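Local coordinates for glutathione S-transferase, N-terminal domain protein (PDB 4NAX) that probably acts as a glutathione transferase and binds one oxidized glutathione disulfide per subunit of its dimer, at residues S35-E40 with A92-L97; F7-K12 with I63-N68. All coordinates share one frame; numbering follows the deposited sequence.

Interaction 1. Residues S35-E40 with A92-L97; sequences SIMLEE and AILQYL
Met37 faces Leu94 and Leu97 between two helices of the thioredoxin-fold part of this glutathione transferase. The local axes of 35-40 and 92-97 run the same way within 11°, and their closest approach of 10.3 Å is wide enough for side chains to fill the interval; no hydrogen bond joins the segments. Met37 and Leu94 stand level, their CA atoms 7.0 Å apart. Met37 leaves its helix toward the other: CG is anti to the backbone N (chi1 179°), and the bend at chi2 (64°) turns the chain toward the backbone of Leu97. Its root meets one branch of Leu94, CB lying 3.6 Å from Leu94 CD2, and the two side chains approach at a slant. Against Leu97 the methionine runs in the reverse sense, the side chains sliding past each other with Met37 CG 3.8 Å from Leu97 CD1. That same methyl is shared with Leu38, whose CD2 reaches Leu97 CD1 at 3.8 Å; here the side chains meet nearly at right angles. All four residues are buried, and Ile180 of helix 180-193 touches both Met37 and Leu94, tying the pair to the helical domain. Gln95 hydrogen-bonds to Gln95 of the second subunit, and the ring of Tyr96 meets Tyr113 of that subunit edge-to-face. An alanine in place of Met37 would keep CB, but losing CG and CE would probably leave Leu97 CB and CD1, and in part Leu94 CD2, without their packing partner. The methionine ends on main chain: its CE lies 3.8 Å from Leu97 C and 3.9 Å from Leu94 O.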
loop_
_atom_site.group_PDB
_atom_site.type_symbol
_atom_site.label_atom_id
_atom_site.label_comp_id
_atom_site.label_asym_id
_atom_site.label_seq_id
_atom_site.Cartn_x
_atom_site.Cartn_y
_atom_site.Cartn_z
ATOM N N SER A 35 -7.915 -11.252 -9.690
ATOM C CA SER A 35 -8.869 -12.050 -10.457
ATOM C C SER A 35 -10.271 -11.410 -10.478
ATOM O O SER A 35 -10.927 -11.386 -11.526
ATOM C CB SER A 35 -8.896 -13.495 -9.986
ATOM O OG SER A 35 -9.035 -13.512 -8.576
ATOM N N ILE A 36 -10.725 -10.875 -9.350
ATOM C CA ILE A 36 -11.987 -10.161 -9.337
ATOM C C ILE A 36 -11.944 -9.001 -10.334
ATOM O O ILE A 36 -12.874 -8.804 -11.123
ATOM C CB ILE A 36 -12.358 -9.665 -7.928
ATOM C CG1 ILE A 36 -12.712 -10.847 -7.036
ATOM C CG2 ILE A 36 -13.530 -8.692 -8.009
ATOM C CD1 ILE A 36 -12.836 -10.496 -5.578
ATOM N N MET A 37 -10.874 -8.208 -10.300
ATOM C CA MET A 37 -10.763 -7.089 -11.204
ATOM C C MET A 37 -10.859 -7.530 -12.672
ATOM O O MET A 37 -11.581 -6.923 -13.454
ATOM C CB MET A 37 -9.436 -6.369 -10.953
ATOM C CG MET A 37 -9.184 -5.183 -11.861
ATOM S SD MET A 37 -10.389 -3.869 -11.609
ATOM C CE MET A 37 -9.633 -2.606 -12.624
ATOM N N LEU A 38 -10.116 -8.573 -13.030
ATOM C CA LEU A 38 -10.115 -9.066 -14.395
ATOM C C LEU A 38 -11.502 -9.554 -14.808
ATOM O O LEU A 38 -11.961 -9.287 -15.937
ATOM C CB LEU A 38 -9.080 -10.170 -14.550
ATOM C CG LEU A 38 -7.633 -9.656 -14.491
ATOM C CD1 LEU A 38 -6.674 -10.789 -14.175
ATOM C CD2 LEU A 38 -7.260 -8.962 -15.787
ATOM N N GLU A 39 -12.179 -10.245 -13.890
ATOM C CA GLU A 39 -13.555 -10.681 -14.157
ATOM C C GLU A 39 -14.500 -9.500 -14.346
ATOM O O GLU A 39 -15.396 -9.540 -15.191
ATOM C CB GLU A 39 -14.064 -11.604 -13.036
ATOM C CG GLU A 39 -13.332 -12.932 -12.929
ATOM C CD GLU A 39 -13.620 -13.880 -14.073
ATOM O OE1 GLU A 39 -14.761 -13.895 -14.577
ATOM O OE2 GLU A 39 -12.704 -14.638 -14.455
ATOM N N GLU A 40 -14.355 -8.462 -13.527
ATOM C CA GLU A 40 -15.230 -7.277 -13.611
ATOM C C GLU A 40 -15.077 -6.545 -14.948
ATOM O O GLU A 40 -16.065 -6.093 -15.508
ATOM C CB GLU A 40 -14.923 -6.274 -12.495
ATOM C CG GLU A 40 -15.315 -6.724 -11.097
ATOM C CD GLU A 40 -16.809 -6.617 -10.767
ATOM O OE1 GLU A 40 -17.682 -6.423 -11.661
ATOM O OE2 GLU A 40 -17.145 -6.791 -9.572
ATOM N N ALA A 92 -0.898 -2.114 -7.136
ATOM C CA ALA A 92 -0.332 -1.579 -8.377
ATOM C C ALA A 92 -1.023 -2.196 -9.588
ATOM O O ALA A 92 -1.335 -1.512 -10.565
ATOM C CB ALA A 92 1.173 -1.770 -8.456
ATOM N N ILE A 93 -1.255 -3.508 -9.543
ATOM C CA ILE A 93 -1.965 -4.206 -10.605
ATOM C C ILE A 93 -3.392 -3.675 -10.756
ATOM O O ILE A 93 -3.845 -3.489 -11.881
ATOM C CB ILE A 93 -1.935 -5.725 -10.370
ATOM C CG1 ILE A 93 -0.486 -6.251 -10.419
ATOM C CG2 ILE A 93 -2.814 -6.433 -11.392
ATOM C CD1 ILE A 93 -0.321 -7.635 -9.805
ATOM N N LEU A 94 -4.086 -3.431 -9.649
ATOM C CA LEU A 94 -5.418 -2.864 -9.746
ATOM C C LEU A 94 -5.408 -1.526 -10.466
ATOM O O LEU A 94 -6.249 -1.261 -11.330
ATOM C CB LEU A 94 -6.050 -2.694 -8.371
ATOM C CG LEU A 94 -6.469 -3.967 -7.641
ATOM C CD1 LEU A 94 -7.000 -3.630 -6.249
ATOM C CD2 LEU A 94 -7.541 -4.736 -8.415
ATOM N N GLN A 95 -4.481 -0.653 -10.098
ATOM C CA GLN A 95 -4.418 0.649 -10.733
ATOM C C GLN A 95 -4.064 0.506 -12.219
ATOM O O GLN A 95 -4.674 1.152 -13.073
ATOM C CB GLN A 95 -3.433 1.556 -9.998
ATOM C CG GLN A 95 -3.361 2.937 -10.597
ATOM C CD GLN A 95 -2.594 3.940 -9.752
ATOM O OE1 GLN A 95 -2.090 3.649 -8.674
ATOM N NE2 GLN A 95 -2.529 5.148 -10.244
ATOM N N TYR A 96 -3.079 -0.330 -12.527
ATOM C CA TYR A 96 -2.717 -0.613 -13.914
ATOM C C TYR A 96 -3.937 -1.076 -14.745
ATOM O O TYR A 96 -4.216 -0.548 -15.825
ATOM C CB TYR A 96 -1.622 -1.681 -13.981
ATOM C CG TYR A 96 -1.365 -2.162 -15.393
ATOM C CD1 TYR A 96 -0.813 -1.318 -16.342
ATOM C CD2 TYR A 96 -1.709 -3.446 -15.802
ATOM C CE1 TYR A 96 -0.614 -1.730 -17.648
ATOM C CE2 TYR A 96 -1.495 -3.868 -17.101
ATOM C CZ TYR A 96 -0.945 -3.005 -18.028
ATOM O OH TYR A 96 -0.693 -3.395 -19.324
ATOM N N LEU A 97 -4.670 -2.054 -14.220
ATOM C CA LEU A 97 -5.809 -2.589 -14.948
ATOM C C LEU A 97 -6.940 -1.594 -15.089
ATOM O O LEU A 97 -7.611 -1.572 -16.121
ATOM C CB LEU A 97 -6.318 -3.876 -14.296
ATOM C CG LEU A 97 -5.370 -5.062 -14.380
ATOM C CD1 LEU A 97 -5.930 -6.228 -13.574
ATOM C CD2 LEU A 97 -5.108 -5.503 -15.813
#

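Interaction 2. Residues F7-K12 with I63-N68; sequences FPITRK and ISLSAN
The backbones of 7-12 and 63-68 come nearest at two successive pairs of CA atoms, Pro8 with Ser64 at 6.6 Å and Ile9 with Leu65 at 6.5 Å. Residues 9-12 form a weakly bonded helical turn held by N-H to C=O bonds three residues apart. Phe7 O accepts from Thr10 N and from Thr10 OG1, which is also hydrogen-bonded to Leu4 O; the hydroxyl comes in almost in line with the Phe7 carbonyl, at a C=O...donor angle of 162°. Across the contact, Ser64 OG lies 3.6 Å from Pro8 CB, a van der Waals contact, while its bonding is polar on two counts: it is hydrogen-bonded to Glu61 O within its own helix and accepts from a water at 2.8 Å from OG. The water in turn accepts from Ile9 N at 3.1 Å, so the main chain of the N-terminal turn is tied to the serine through one molecule. Beside the water bridge lies an apolar pair. Ile9 and Leu65 point at each other; Leu65 CG is anti to its backbone N (chi1 -174°), and Leu65 CD1 lies 4.0 Å from Ile9 CG2. Ile9 CD1, at the end of the other branch, meets Leu65 CB at 4.1 Å. Pro8 has a second role within its segment, placing CB over the centre of one face of the Arg11 guanidinium. Leu65 also rests on Ala73, Leu75 and Pro86, and Ile9 on Tyr24. The arrangement is thus an N-terminal extension, preceding strand 21-25, laid beside the helix that packs on the sheet of a thioredoxin fold.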
loop_
_atom_site.group_PDB
_atom_site.type_symbol
_atom_site.label_atom_id
_atom_site.label_comp_id
_atom_site.label_asym_id
_atom_site.label_seq_id
_atom_site.Cartn_x
_atom_site.Cartn_y
_atom_site.Cartn_z
ATOM N N PHE A 7 10.861 -13.871 -20.459
ATOM C CA PHE A 7 10.553 -13.829 -19.044
ATOM C C PHE A 7 10.623 -15.243 -18.485
ATOM O O PHE A 7 9.780 -16.077 -18.822
ATOM C CB PHE A 7 9.160 -13.229 -18.861
ATOM C CG PHE A 7 9.101 -11.795 -19.271
ATOM C CD1 PHE A 7 8.893 -11.455 -20.603
ATOM C CD2 PHE A 7 9.282 -10.787 -18.339
ATOM C CE1 PHE A 7 8.885 -10.129 -20.996
ATOM C CE2 PHE A 7 9.266 -9.462 -18.721
ATOM C CZ PHE A 7 9.060 -9.127 -20.050
ATOM N N PRO A 8 11.616 -15.522 -17.611
ATOM C CA PRO A 8 11.772 -16.893 -17.110
ATOM C C PRO A 8 10.572 -17.473 -16.371
ATOM O O PRO A 8 10.429 -18.685 -16.285
ATOM C CB PRO A 8 12.984 -16.787 -16.177
ATOM C CG PRO A 8 13.784 -15.666 -16.745
ATOM C CD PRO A 8 12.781 -14.679 -17.265
ATOM N N ILE A 9 9.691 -16.628 -15.851
ATOM C CA ILE A 9 8.490 -17.149 -15.208
ATOM C C ILE A 9 7.710 -18.092 -16.141
ATOM O O ILE A 9 7.071 -19.048 -15.681
ATOM C CB ILE A 9 7.624 -15.993 -14.656
ATOM C CG1 ILE A 9 6.576 -16.539 -13.680
ATOM C CG2 ILE A 9 6.978 -15.181 -15.761
ATOM C CD1 ILE A 9 5.937 -15.484 -12.800
ATOM N N THR A 10 7.770 -17.814 -17.444
ATOM C CA THR A 10 7.013 -18.587 -18.423
ATOM C C THR A 10 7.589 -19.982 -18.646
ATOM O O THR A 10 6.930 -20.836 -19.237
ATOM C CB THR A 10 6.893 -17.861 -19.773
ATOM O OG1 THR A 10 8.190 -17.746 -20.386
ATOM C CG2 THR A 10 6.243 -16.470 -19.599
ATOM N N ARG A 11 8.811 -20.217 -18.169
ATOM C CA ARG A 11 9.384 -21.560 -18.221
ATOM C C ARG A 11 8.660 -22.469 -17.237
ATOM O O ARG A 11 8.443 -23.651 -17.501
ATOM C CB ARG A 11 10.883 -21.533 -17.895
ATOM C CG ARG A 11 11.718 -20.843 -18.955
ATOM C CD ARG A 11 13.161 -20.695 -18.511
ATOM N NE ARG A 11 13.792 -19.544 -19.151
ATOM C CZ ARG A 11 14.895 -18.935 -18.714
ATOM N NH1 ARG A 11 15.500 -19.330 -17.595
ATOM N NH2 ARG A 11 15.388 -17.906 -19.397
ATOM N N LYS A 12 8.270 -21.898 -16.102
ATOM C CA LYS A 12 7.621 -22.664 -15.059
ATOM C C LYS A 12 6.101 -22.726 -15.222
ATOM O O LYS A 12 5.487 -23.747 -14.898
ATOM C CB LYS A 12 8.047 -22.122 -13.695
ATOM C CG LYS A 12 7.547 -22.916 -12.512
ATOM C CD LYS A 12 8.254 -22.446 -11.257
ATOM C CE LYS A 12 7.762 -23.169 -10.021
ATOM N NZ LYS A 12 8.251 -24.567 -9.969
ATOM N N ILE A 63 10.400 -15.495 -8.841
ATOM C CA ILE A 63 11.034 -14.312 -8.309
ATOM C C ILE A 63 11.589 -13.422 -9.422
ATOM O O ILE A 63 11.665 -12.200 -9.256
ATOM C CB ILE A 63 12.103 -14.695 -7.266
ATOM C CG1 ILE A 63 11.400 -15.266 -6.025
ATOM C CG2 ILE A 63 12.990 -13.524 -6.865
ATOM C CD1 ILE A 63 12.318 -15.897 -5.015
ATOM N N SER A 64 11.981 -14.022 -10.553
ATOM C CA SER A 64 12.505 -13.250 -11.685
ATOM C C SER A 64 11.526 -12.191 -12.157
ATOM O O SER A 64 11.929 -11.175 -12.719
ATOM C CB SER A 64 12.907 -14.147 -12.855
ATOM O OG SER A 64 11.805 -14.733 -13.529
ATOM N N LEU A 65 10.235 -12.429 -11.948
ATOM C CA LEU A 65 9.241 -11.413 -12.225
ATOM C C LEU A 65 8.769 -10.758 -10.930
ATOM O O LEU A 65 8.761 -9.537 -10.808
ATOM C CB LEU A 65 8.078 -12.010 -12.985
ATOM C CG LEU A 65 7.073 -10.954 -13.437
ATOM C CD1 LEU A 65 6.431 -11.329 -14.739
ATOM C CD2 LEU A 65 6.036 -10.708 -12.362
ATOM N N SER A 66 8.412 -11.569 -9.943
ATOM C CA SER A 66 7.806 -11.059 -8.726
ATOM C C SER A 66 8.854 -10.992 -7.621
ATOM O O SER A 66 9.055 -11.942 -6.866
ATOM C CB SER A 66 6.633 -11.953 -8.372
ATOM O OG SER A 66 5.843 -11.304 -7.409
ATOM N N ALA A 67 9.568 -9.860 -7.572
ATOM C CA ALA A 67 10.836 -9.762 -6.844
ATOM C C ALA A 67 10.690 -9.963 -5.348
ATOM O O ALA A 67 11.630 -10.386 -4.680
ATOM C CB ALA A 67 11.518 -8.416 -7.097
ATOM N N ASN A 68 9.523 -9.637 -4.806
ATOM C CA ASN A 68 9.246 -9.798 -3.377
ATOM C C ASN A 68 8.735 -11.188 -3.022
ATOM O O ASN A 68 8.333 -11.417 -1.891
ATOM C CB ASN A 68 8.296 -8.680 -2.966
ATOM C CG ASN A 68 8.029 -8.613 -1.480
ATOM O OD1 ASN A 68 8.935 -8.704 -0.647
ATOM N ND2 ASN A 68 6.770 -8.386 -1.137
HETATM O O HOH W 1 10.116 -13.614 -15.426
#

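How the interactions relate
Interaction 1 and interaction 2 have centres 20 Å apart and do not touch; their nearest atoms are about 8 Å from each other. Along the chain their segments alternate, 7-12, 35-40, 63-68 and 92-97, so the chain visits interaction 2, then 1, then 2 and then 1 again. Interaction 1 is buried, its centre 9 Å from that of the chain, whereas interaction 2 is only partly buried and its centre lies 19 Å from the centre of the chain. The side chain of Leu94 is about 8 Å from a bound glutathione disulfide and that of Leu65 about 11 Å from one, too far for either to touch it. Segments 92-97 and 63-68 also both reach the second subunit.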